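Local coordinates for protein putative protease (Parabacteroides distasonis ATCC 8503, PDB 3KD4) that is a putative exported protease whose precise function is unknown, carrying two sequence families of unknown function, DUF3857 and DUF3858, at residues S4-K10 with M29-T35; S61-K67 with G109-D115; S225-S230 with D275-R281; F233-T238 with I250-H254. The contacts are given in a common frame with arbitrary orientation. Numbering follows the deposited sequence.

Contact 1 (S4-K10 with M29-T35)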
# COMPACT_ATOMS: atom_id res chain seq x y z
N SER A 4 7.71 -23.73 5.94
CA SER A 4 7.61 -25.03 6.65
C SER A 4 7.74 -24.80 8.16
O SER A 4 7.97 -25.73 8.92
CB SER A 4 8.64 -26.04 6.11
OG SER A 4 9.79 -26.20 6.95
N GLU A 5 7.60 -23.55 8.59
CA GLU A 5 7.57 -23.22 10.01
C GLU A 5 6.15 -23.37 10.62
O GLU A 5 6.00 -23.58 11.82
CB GLU A 5 7.96 -21.77 10.17
CG GLU A 5 9.39 -21.45 9.73
CD GLU A 5 10.41 -21.70 10.81
OE1 GLU A 5 10.21 -21.24 11.95
OE2 GLU A 5 11.43 -22.33 10.52
N ALA A 6 5.14 -23.20 9.76
CA ALA A 6 3.74 -23.24 10.16
C ALA A 6 2.91 -23.55 8.96
O ALA A 6 3.35 -23.31 7.83
CB ALA A 6 3.30 -21.89 10.78
N GLU A 7 1.70 -24.08 9.20
CA GLU A 7 0.74 -24.35 8.16
C GLU A 7 -0.67 -24.16 8.69
O GLU A 7 -0.99 -24.62 9.79
CB GLU A 7 0.89 -25.80 7.71
CG GLU A 7 -0.05 -26.24 6.61
CD GLU A 7 -0.01 -27.75 6.45
OE1 GLU A 7 -1.08 -28.37 6.14
OE2 GLU A 7 1.08 -28.32 6.69
N TYR A 8 -1.51 -23.50 7.91
CA TYR A 8 -2.94 -23.44 8.21
C TYR A 8 -3.58 -24.68 7.62
O TYR A 8 -3.73 -24.78 6.40
CB TYR A 8 -3.61 -22.23 7.59
CG TYR A 8 -3.23 -20.90 8.23
CD1 TYR A 8 -3.95 -20.42 9.31
CD2 TYR A 8 -2.21 -20.13 7.72
CE1 TYR A 8 -3.64 -19.22 9.89
CE2 TYR A 8 -1.89 -18.91 8.28
CZ TYR A 8 -2.62 -18.47 9.37
OH TYR A 8 -2.33 -17.29 9.98
N GLY A 9 -3.96 -25.61 8.48
CA GLY A 9 -4.65 -26.81 8.04
C GLY A 9 -6.01 -26.45 7.46
O GLY A 9 -6.41 -26.95 6.41
N LYS A 10 -6.70 -25.53 8.12
CA LYS A 10 -7.99 -25.07 7.63
C LYS A 10 -8.20 -23.60 7.89
O LYS A 10 -7.80 -23.07 8.96
CB LYS A 10 -9.11 -25.81 8.33
CG LYS A 10 -9.17 -27.27 7.94
CD LYS A 10 -10.50 -27.88 8.39
CE LYS A 10 -10.47 -29.44 8.32
NZ LYS A 10 -9.72 -29.94 7.13
N MSE A 29 -10.13 -20.88 11.99
CA MSE A 29 -8.84 -21.31 11.52
C MSE A 29 -8.25 -22.40 12.41
O MSE A 29 -8.63 -22.55 13.56
CB MSE A 29 -7.86 -20.14 11.35
CG MSE A 29 -7.49 -19.36 12.59
SE MSE A 29 -6.18 -20.32 13.67
CE MSE A 29 -5.30 -18.80 14.56
N GLU A 30 -7.37 -23.18 11.78
CA GLU A 30 -6.52 -24.16 12.40
C GLU A 30 -5.12 -23.84 11.89
O GLU A 30 -4.87 -23.83 10.65
CB GLU A 30 -6.95 -25.55 12.00
CG GLU A 30 -8.34 -25.85 12.43
CD GLU A 30 -8.81 -27.25 12.04
OE1 GLU A 30 -7.99 -28.10 11.61
OE2 GLU A 30 -10.02 -27.47 12.16
N LEU A 31 -4.21 -23.60 12.83
CA LEU A 31 -2.85 -23.21 12.50
C LEU A 31 -1.87 -24.04 13.31
O LEU A 31 -1.82 -23.94 14.54
CB LEU A 31 -2.65 -21.71 12.80
CG LEU A 31 -1.23 -21.11 12.70
CD1 LEU A 31 -0.63 -21.26 11.31
CD2 LEU A 31 -1.29 -19.64 13.10
N THR A 32 -1.09 -24.85 12.61
CA THR A 32 -0.06 -25.63 13.27
C THR A 32 1.30 -24.93 13.20
O THR A 32 1.70 -24.46 12.15
CB THR A 32 0.04 -27.02 12.62
OG1 THR A 32 -1.25 -27.64 12.62
CG2 THR A 32 1.05 -27.89 13.37
N LEU A 33 1.98 -24.85 14.35
CA LEU A 33 3.29 -24.22 14.51
C LEU A 33 4.33 -25.31 14.73
O LEU A 33 4.19 -26.12 15.63
CB LEU A 33 3.25 -23.26 15.67
CG LEU A 33 2.20 -22.12 15.58
CD1 LEU A 33 2.46 -21.07 16.66
CD2 LEU A 33 2.15 -21.45 14.21
N PHE A 34 5.36 -25.36 13.91
CA PHE A 34 6.31 -26.46 13.98
C PHE A 34 7.62 -26.12 14.67
O PHE A 34 8.37 -27.01 14.98
CB PHE A 34 6.64 -26.98 12.60
CG PHE A 34 5.48 -27.53 11.86
CD1 PHE A 34 4.91 -28.73 12.23
CD2 PHE A 34 4.95 -26.84 10.78
CE1 PHE A 34 3.81 -29.22 11.55
CE2 PHE A 34 3.87 -27.36 10.07
CZ PHE A 34 3.30 -28.53 10.47
N THR A 35 7.91 -24.84 14.88
CA THR A 35 9.17 -24.41 15.46
C THR A 35 8.93 -23.41 16.60
O THR A 35 7.89 -22.72 16.65
CB THR A 35 10.04 -23.65 14.42
OG1 THR A 35 9.38 -22.42 14.10
CG2 THR A 35 10.25 -24.46 13.10
O HOH W 1 -3.35 -26.84 11.11
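Met29, a selenomethionine, opens the segment 29-35, whose strand part, 29-33, runs antiparallel to 6-8 in the hairpin of strands 6-17 and 23-33, their short axes 4.7 Å apart. Met29 CB sits at the edge of the Tyr8 ring, 4.4 Å from Tyr8 CD1. Glu30 faces both Gly9 and Lys10 in a classic beta bulge: Glu30 N donates to Lys10 O at 2.9 Å, while Gly9 N reaches Glu30 O at 3.0 Å through a bent, weak hydrogen bond. Leu31 turns to the face shared with Ala6, Tyr8 and Leu33, where Leu31 CD1 lies 3.8 Å from the centroid of the Tyr8 ring, a CH-pi contact suited to a branched aliphatic tip. Thr32 pairs with Glu7 through both backbone bonds (Thr32 N to Glu7 O 2.8 Å, Glu7 N to Thr32 O 3.0 Å); Thr32 OG1 is hydrogen-bonded to Thr111 OG1 on strand 111-120 and shares a water with Gly9 N. Opposite Leu33, Ala6 is small enough for its CB to meet Leu33 CD2 at 3.6 Å. Phe34 N donates to Glu5 O at 2.8 Å, and Thr35 OG1, which also caps Ala38 N at the start of helix 36-39, to Glu5 OE1 at 2.6 Å. Strand 23-33 thus lies between strands 6-17 and 111-120, while Tyr8 continues the sheet to strand 140-150 by backbone hydrogen bonds to Pro139 and Lys141.

Contact 2 (S61-K67 with G109-D115). With PO4 (phosphate ion), chain C.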
# COMPACT_ATOMS: atom_id res chain seq x y z
N SER A 61 -14.94 -20.36 19.85
CA SER A 61 -14.04 -21.22 20.50
C SER A 61 -12.60 -20.72 20.28
O SER A 61 -12.29 -20.03 19.30
CB SER A 61 -14.19 -22.67 19.99
OG SER A 61 -13.88 -22.70 18.61
N SER A 62 -11.76 -21.06 21.24
CA SER A 62 -10.35 -20.71 21.25
C SER A 62 -9.61 -21.71 22.14
O SER A 62 -9.81 -21.76 23.39
CB SER A 62 -10.12 -19.25 21.69
OG SER A 62 -8.70 -18.92 21.70
N TYR A 63 -8.79 -22.53 21.50
CA TYR A 63 -7.99 -23.54 22.18
C TYR A 63 -6.79 -23.96 21.35
O TYR A 63 -6.73 -23.72 20.14
CB TYR A 63 -8.82 -24.78 22.55
CG TYR A 63 -9.48 -25.51 21.40
CD1 TYR A 63 -10.75 -25.15 20.94
CD2 TYR A 63 -8.84 -26.58 20.80
CE1 TYR A 63 -11.35 -25.84 19.90
CE2 TYR A 63 -9.44 -27.27 19.79
CZ TYR A 63 -10.69 -26.90 19.34
OH TYR A 63 -11.24 -27.62 18.30
N THR A 64 -5.85 -24.61 22.02
CA THR A 64 -4.70 -25.22 21.36
C THR A 64 -4.78 -26.72 21.52
O THR A 64 -5.02 -27.22 22.63
CB THR A 64 -3.41 -24.72 21.99
OG1 THR A 64 -3.38 -23.29 21.86
CG2 THR A 64 -2.18 -25.39 21.34
N ARG A 65 -4.59 -27.42 20.41
CA ARG A 65 -4.52 -28.87 20.43
C ARG A 65 -3.09 -29.32 20.28
O ARG A 65 -2.46 -29.08 19.24
CB ARG A 65 -5.37 -29.49 19.34
CG ARG A 65 -5.33 -31.03 19.32
CD ARG A 65 -6.28 -31.57 18.24
NE ARG A 65 -6.46 -33.03 18.34
CZ ARG A 65 -5.49 -33.96 18.15
NH1 ARG A 65 -4.23 -33.64 17.85
NH2 ARG A 65 -5.79 -35.26 18.27
N GLN A 66 -2.56 -29.95 21.33
CA GLN A 66 -1.17 -30.46 21.29
C GLN A 66 -1.14 -31.77 20.53
O GLN A 66 -2.17 -32.41 20.35
CB GLN A 66 -0.62 -30.63 22.70
CG GLN A 66 -0.65 -29.29 23.45
CD GLN A 66 -0.15 -29.37 24.87
OE1 GLN A 66 -0.15 -30.43 25.47
NE2 GLN A 66 0.26 -28.22 25.43
N LYS A 67 0.05 -32.17 20.09
CA LYS A 67 0.19 -33.33 19.21
C LYS A 67 -0.37 -34.58 19.82
O LYS A 67 -0.92 -35.41 19.11
CB LYS A 67 1.64 -33.65 18.88
CG LYS A 67 2.25 -32.76 17.89
CD LYS A 67 3.59 -33.34 17.43
CE LYS A 67 3.42 -34.21 16.20
NZ LYS A 67 4.76 -34.79 15.78
N GLY A 109 4.53 -28.49 17.10
CA GLY A 109 3.54 -29.31 16.42
C GLY A 109 2.12 -29.15 16.89
O GLY A 109 1.22 -29.88 16.44
N ALA A 110 1.92 -28.25 17.85
CA ALA A 110 0.58 -27.90 18.34
C ALA A 110 -0.20 -27.10 17.32
O ALA A 110 0.39 -26.42 16.45
CB ALA A 110 0.68 -27.11 19.63
N THR A 111 -1.53 -27.20 17.40
CA THR A 111 -2.44 -26.54 16.48
C THR A 111 -3.38 -25.61 17.19
O THR A 111 -4.08 -26.00 18.12
CB THR A 111 -3.28 -27.54 15.68
OG1 THR A 111 -2.39 -28.39 14.96
CG2 THR A 111 -4.24 -26.82 14.71
N ILE A 112 -3.35 -24.36 16.77
CA ILE A 112 -4.24 -23.32 17.30
C ILE A 112 -5.57 -23.40 16.60
O ILE A 112 -5.61 -23.37 15.37
CB ILE A 112 -3.66 -21.90 17.01
CG1 ILE A 112 -2.35 -21.69 17.78
CG2 ILE A 112 -4.69 -20.79 17.33
CD1 ILE A 112 -1.45 -20.49 17.21
N TYR A 113 -6.65 -23.42 17.38
CA TYR A 113 -8.02 -23.35 16.85
C TYR A 113 -8.66 -22.06 17.32
O TYR A 113 -8.72 -21.79 18.53
CB TYR A 113 -8.85 -24.50 17.40
CG TYR A 113 -8.61 -25.82 16.75
CD1 TYR A 113 -7.44 -26.51 16.97
CD2 TYR A 113 -9.58 -26.40 15.93
CE1 TYR A 113 -7.19 -27.74 16.39
CE2 TYR A 113 -9.35 -27.67 15.33
CZ TYR A 113 -8.15 -28.32 15.58
OH TYR A 113 -7.87 -29.55 15.01
N LEU A 114 -9.16 -21.27 16.39
CA LEU A 114 -9.88 -20.05 16.74
C LEU A 114 -11.04 -19.86 15.77
O LEU A 114 -10.85 -19.82 14.56
CB LEU A 114 -8.96 -18.82 16.65
CG LEU A 114 -9.54 -17.45 16.98
CD1 LEU A 114 -10.09 -17.40 18.44
CD2 LEU A 114 -8.51 -16.29 16.71
N ASP A 115 -12.21 -19.61 16.33
CA ASP A 115 -13.46 -19.47 15.59
C ASP A 115 -14.21 -18.32 16.23
O ASP A 115 -14.51 -18.37 17.43
CB ASP A 115 -14.23 -20.77 15.69
CG ASP A 115 -15.54 -20.76 14.87
OD1 ASP A 115 -15.89 -19.72 14.30
OD2 ASP A 115 -16.23 -21.81 14.86
P PO4 C . -10.06 -30.89 12.30
O1 PO4 C . -10.51 -32.27 11.91
O2 PO4 C . -9.79 -30.77 13.81
O3 PO4 C . -8.80 -30.58 11.51
O4 PO4 C . -11.09 -29.90 11.79
O HOH W 2 -15.93 -23.46 17.01
O HOH W 3 -7.19 -19.92 19.77
O HOH W 4 -1.43 -30.47 16.52
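Six backbone hydrogen bonds join strand 61-65 to strand 111-115, two at each of three antiparallel hydrogen-bonded pairs: Ser61 N to Asp115 O 3.2 Å, Asp115 N to Ser61 O 3.0 Å; Tyr63 N to Tyr113 O 3.1 Å, Tyr113 N to Tyr63 O 2.8 Å; Arg65 N to Thr111 O 2.7 Å, Thr111 N to Arg65 O 2.8 Å. Waters satisfy further polar atoms: one donates to Arg65 O and Gly109 O and accepts from Thr111 OG1, another links Ser62 OG to Tyr113 O, and a third joins Ser61 OG to Asp115 OD2. Asp115 also forms a salt bridge with Arg26. The hydroxyls of Ser62 and Thr111 bond those of Thr74 and Thr32, and Thr64 OG1 bonds the backbone O of Thr104; short hydroxyl side chains reach such neighbours without a bulky group. Tyr113 OH donates to phosphate O2 at 2.6 Å, an ion probably from the crystallisation liquor. The rings of Tyr63 and Tyr113 lie nearly parallel but slid apart, so Tyr113 CB rests 3.6 Å from the Tyr63 ring centroid. Gly109 has the positive phi that favours glycine. Such regular pairing marks neighbouring antiparallel strands, here in the mixed sheet of the DUF3857 region.

Contact 3 (S225-S230 with D275-R281); sequences SQGYES and DIDTVLR
Two helix starts meet here, 228-230 and 276-281 being helical, with Ser225 CA 5.3 Å from Asp275 CA and Gly227 CA 5.3 Å from Asp277 CA. Gly227, at phi/psi 56/29, is the N-cap before Tyr228. Asp277 (chi1 m, chi2 -5°) turns its carboxylate onto that helix's first turn: OD2 accepts from Glu229 N at 3.0 Å, OD1 from Ser230 N at 3.0 Å and from Ser230 OG (chi1 m) at 2.8 Å. Glycine has no capping side chain, so an aspartate far off in sequence takes these amides. Reciprocally, Ser225 (p) offers OG to Ile276 N at 3.1 Å. Asp275 (t) is the N-cap of its own helix, OD2 accepting from Thr278 N at 3.3 Å. One water links Gly227 N with Asp275 OD1, another Tyr228 N with Asp277 OD2. Extended Glu229 (t, t) forms a salt bridge from OE1 to NH1 of Arg281 (m, t, m), 2.6 Å. The contact joins helices 228-238 and 276-282 at their N-terminal ends; Ser230 and Ile276 both touch Leu293 of helix 287-300.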
# COMPACT_ATOMS: atom_id res chain seq x y z
N SER A 225 -22.28 16.58 4.82
CA SER A 225 -22.03 17.81 5.65
C SER A 225 -21.99 19.07 4.77
O SER A 225 -21.52 19.02 3.66
CB SER A 225 -20.74 17.73 6.48
OG SER A 225 -19.64 17.38 5.67
N GLN A 226 -22.50 20.19 5.28
CA GLN A 226 -22.51 21.46 4.53
C GLN A 226 -21.11 22.00 4.22
O GLN A 226 -20.95 22.69 3.20
CB GLN A 226 -23.31 22.55 5.29
N GLY A 227 -20.11 21.73 5.09
CA GLY A 227 -18.74 22.22 4.83
C GLY A 227 -18.68 23.74 4.65
O GLY A 227 -17.82 24.26 3.95
N TYR A 228 -19.59 24.45 5.29
CA TYR A 228 -19.71 25.91 5.11
C TYR A 228 -18.41 26.65 5.44
O TYR A 228 -17.94 27.44 4.65
CB TYR A 228 -20.86 26.49 5.96
CG TYR A 228 -20.86 28.01 5.88
CD1 TYR A 228 -21.40 28.67 4.76
CD2 TYR A 228 -20.26 28.78 6.87
CE1 TYR A 228 -21.38 30.05 4.66
CE2 TYR A 228 -20.21 30.17 6.76
CZ TYR A 228 -20.78 30.80 5.66
OH TYR A 228 -20.77 32.19 5.56
N GLU A 229 -17.86 26.38 6.61
CA GLU A 229 -16.62 27.01 7.01
C GLU A 229 -15.46 26.68 6.08
O GLU A 229 -14.66 27.56 5.73
CB GLU A 229 -16.26 26.64 8.45
CG GLU A 229 -14.78 27.06 8.83
CD GLU A 229 -14.44 26.91 10.34
OE1 GLU A 229 -15.41 26.80 11.14
OE2 GLU A 229 -13.22 26.88 10.69
N SER A 230 -15.36 25.42 5.68
CA SER A 230 -14.29 24.96 4.83
C SER A 230 -14.33 25.69 3.48
O SER A 230 -13.31 26.14 2.96
CB SER A 230 -14.35 23.44 4.66
OG SER A 230 -14.18 22.77 5.93
N ASP A 275 -18.13 15.18 9.95
CA ASP A 275 -18.51 16.43 9.37
C ASP A 275 -17.26 17.20 8.92
O ASP A 275 -16.33 17.36 9.70
CB ASP A 275 -19.24 17.21 10.44
CG ASP A 275 -19.58 18.55 10.01
OD1 ASP A 275 -20.61 18.66 9.33
OD2 ASP A 275 -18.81 19.48 10.32
N ILE A 276 -17.24 17.68 7.68
CA ILE A 276 -15.99 18.17 7.10
C ILE A 276 -15.40 19.41 7.82
O ILE A 276 -14.18 19.55 7.93
CB ILE A 276 -16.13 18.36 5.59
CG1 ILE A 276 -16.15 17.00 4.92
CG2 ILE A 276 -14.90 18.99 4.97
CD1 ILE A 276 -14.76 16.29 4.94
N ASP A 277 -16.27 20.30 8.30
CA ASP A 277 -15.81 21.44 9.12
C ASP A 277 -15.16 20.98 10.44
O ASP A 277 -14.27 21.62 10.95
CB ASP A 277 -16.95 22.42 9.41
CG ASP A 277 -17.34 23.25 8.20
OD1 ASP A 277 -16.68 23.18 7.12
OD2 ASP A 277 -18.34 23.98 8.32
N THR A 278 -15.63 19.87 10.99
CA THR A 278 -15.06 19.30 12.20
C THR A 278 -13.67 18.72 11.92
O THR A 278 -12.77 18.84 12.73
CB THR A 278 -15.96 18.18 12.72
OG1 THR A 278 -17.24 18.74 13.02
CG2 THR A 278 -15.40 17.52 13.95
N VAL A 279 -13.52 18.07 10.76
CA VAL A 279 -12.22 17.57 10.31
C VAL A 279 -11.26 18.73 10.30
O VAL A 279 -10.22 18.70 10.96
CB VAL A 279 -12.26 16.92 8.90
CG1 VAL A 279 -10.85 16.55 8.46
CG2 VAL A 279 -13.14 15.69 8.90
N LEU A 280 -11.64 19.76 9.56
CA LEU A 280 -10.86 20.99 9.41
C LEU A 280 -10.39 21.49 10.80
O LEU A 280 -9.20 21.56 11.05
CB LEU A 280 -11.67 22.04 8.63
CG LEU A 280 -11.06 23.44 8.38
CD1 LEU A 280 -9.86 23.39 7.42
CD2 LEU A 280 -12.12 24.41 7.86
N ARG A 281 -11.32 21.72 11.72
CA ARG A 281 -10.94 22.19 13.07
C ARG A 281 -10.09 21.23 13.91
O ARG A 281 -9.33 21.68 14.75
CB ARG A 281 -12.19 22.60 13.86
CG ARG A 281 -12.81 23.89 13.33
CD ARG A 281 -14.01 24.35 14.17
NE ARG A 281 -15.15 23.44 14.04
CZ ARG A 281 -16.20 23.62 13.23
NH1 ARG A 281 -16.31 24.68 12.44
NH2 ARG A 281 -17.17 22.72 13.22
O HOH W 5 -19.47 20.70 7.42
O HOH W 6 -21.12 23.16 7.76

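Contact 4 (F233-T238 with I250-H254)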
# COMPACT_ATOMS: atom_id res chain seq x y z
N PHE A 233 -13.57 29.50 4.19
CA PHE A 233 -12.12 29.60 4.46
C PHE A 233 -11.29 29.48 3.18
O PHE A 233 -10.31 30.22 3.01
CB PHE A 233 -11.72 28.54 5.47
CG PHE A 233 -10.34 28.70 6.08
CD1 PHE A 233 -9.68 29.92 6.16
CD2 PHE A 233 -9.74 27.59 6.63
CE1 PHE A 233 -8.43 30.00 6.76
CE2 PHE A 233 -8.48 27.68 7.24
CZ PHE A 233 -7.83 28.90 7.32
N ALA A 234 -11.67 28.55 2.31
CA ALA A 234 -10.97 28.31 1.03
C ALA A 234 -10.99 29.58 0.19
O ALA A 234 -9.97 29.98 -0.37
CB ALA A 234 -11.63 27.12 0.25
N GLN A 235 -12.15 30.22 0.14
CA GLN A 235 -12.31 31.48 -0.58
C GLN A 235 -11.49 32.62 0.04
O GLN A 235 -10.76 33.29 -0.67
CB GLN A 235 -13.79 31.86 -0.67
CG GLN A 235 -14.58 30.82 -1.45
CD GLN A 235 -16.07 31.06 -1.39
OE1 GLN A 235 -16.57 31.81 -0.54
NE2 GLN A 235 -16.79 30.42 -2.30
N PHE A 236 -11.58 32.80 1.35
CA PHE A 236 -10.74 33.79 2.01
C PHE A 236 -9.27 33.56 1.74
O PHE A 236 -8.53 34.50 1.52
CB PHE A 236 -10.97 33.80 3.53
CG PHE A 236 -12.33 34.27 3.95
CD1 PHE A 236 -13.14 35.00 3.10
CD2 PHE A 236 -12.77 34.03 5.23
CE1 PHE A 236 -14.40 35.45 3.54
CE2 PHE A 236 -14.01 34.48 5.67
CZ PHE A 236 -14.81 35.19 4.83
N LEU A 237 -8.84 32.30 1.77
CA LEU A 237 -7.43 31.97 1.62
C LEU A 237 -6.90 32.27 0.23
O LEU A 237 -5.71 32.49 0.08
CB LEU A 237 -7.17 30.48 1.90
CG LEU A 237 -7.05 30.09 3.35
CD1 LEU A 237 -7.22 28.57 3.49
CD2 LEU A 237 -5.73 30.61 3.96
N THR A 238 -7.77 32.25 -0.77
CA THR A 238 -7.33 32.34 -2.15
C THR A 238 -7.86 33.59 -2.86
O THR A 238 -7.69 33.71 -4.06
CB THR A 238 -7.77 31.08 -2.94
OG1 THR A 238 -9.19 30.96 -2.90
CG2 THR A 238 -7.15 29.83 -2.36
N ILE A 250 -1.95 27.06 -2.32
CA ILE A 250 -2.37 27.60 -1.03
C ILE A 250 -3.23 26.57 -0.28
O ILE A 250 -2.96 26.25 0.89
CB ILE A 250 -3.11 28.94 -1.21
CG1 ILE A 250 -2.12 30.05 -1.63
CG2 ILE A 250 -3.84 29.34 0.09
CD1 ILE A 250 -2.78 31.38 -2.11
N ILE A 251 -4.20 25.98 -0.97
CA ILE A 251 -5.13 25.05 -0.34
C ILE A 251 -4.40 23.76 0.07
O ILE A 251 -4.46 23.33 1.22
CB ILE A 251 -6.35 24.75 -1.24
CG1 ILE A 251 -7.15 26.03 -1.55
CG2 ILE A 251 -7.25 23.65 -0.59
CD1 ILE A 251 -7.77 26.71 -0.35
N ARG A 252 -3.70 23.15 -0.88
CA ARG A 252 -2.91 21.95 -0.61
C ARG A 252 -1.94 22.14 0.55
O ARG A 252 -1.85 21.31 1.43
CB ARG A 252 -2.14 21.57 -1.87
CG ARG A 252 -1.52 20.19 -1.85
CD ARG A 252 -0.55 20.00 -3.03
NE ARG A 252 0.50 20.99 -2.93
CZ ARG A 252 0.71 22.00 -3.77
NH1 ARG A 252 -0.01 22.15 -4.88
NH2 ARG A 252 1.69 22.88 -3.50
N ASP A 253 -1.19 23.24 0.54
CA ASP A 253 -0.20 23.48 1.59
C ASP A 253 -0.87 23.73 2.92
O ASP A 253 -0.39 23.25 3.94
CB ASP A 253 0.69 24.67 1.23
CG ASP A 253 1.63 24.37 0.07
OD1 ASP A 253 1.81 23.17 -0.25
OD2 ASP A 253 2.16 25.32 -0.54
N HIS A 254 -1.97 24.47 2.93
CA HIS A 254 -2.69 24.64 4.18
C HIS A 254 -3.07 23.30 4.80
O HIS A 254 -2.89 23.10 6.00
CB HIS A 254 -3.94 25.46 4.05
CG HIS A 254 -4.59 25.73 5.37
ND1 HIS A 254 -4.15 26.73 6.21
CD2 HIS A 254 -5.59 25.09 6.02
CE1 HIS A 254 -4.87 26.71 7.32
NE2 HIS A 254 -5.76 25.73 7.22
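Helix-helix packing joins 233-238 to 250-254, the two short axes coming within 10.4 Å and their N-to-C directions standing 117° apart. No hydrogen bond crosses; hydrophobic and aromatic side chains carry the contact, and Leu237, Ile251 and Ile250 bury the most surface. Leu237 points at the other helix and reaches all three of its contacting residues: CB lies 4.0 Å from Ile250 CG2, while CD1 comes within 4.3 Å of both Ile251 CD1 and His254 CG, over a face of the imidazole. A branched leucine can spread its carbons over several partners. Ile251 leaves its backbone sideways, yet its m,m conformation brings CD1 back to meet Ala234 CB at 3.9 Å and Thr238 CG2 at 3.8 Å. The small alanine leaves room for this methyl, and Met297 of helix 287-300 touches Ala234, Leu237 and Ile251 alike. Ile250 lays CG2 3.7 Å from Leu237 O and 4.1 Å from Thr238 CG2. Thr238 can present that methyl because its hydroxyl is satisfied one turn back, OG1 donating to Ala234 O at 2.8 Å. Phe233 adds an offset edge-to-face pair with His254, planes at 87° and centroids 5.0 Å apart, with Phe233 CE2 only 3.3 Å from His254 NE2.

Overall arrangement
The four contacts form two well-separated pairs. Contacts 1 and 2, with centres 10 Å apart, belong to one mixed sheet in which strands 23-33 and 111-120 are neighbours; Leu31 O and Ile112 N lie 2.7 Å apart there, a probable hydrogen bond, so the pairing runs through four strands, 6-17, 23-33, 111-120 and 55-65. Contacts 3 and 4, with centres 14 Å apart, share helix 228-238, and contact 4 falls wholly within the chain between the segments of contact 3. The sheet contacts come first in sequence. Centres of the two pairs are 49 to 56 Å apart, without touching, consistent with an elongated chain whose N-terminal beta region and later helices 228-238, 244-258 and 276-282 are separately packed.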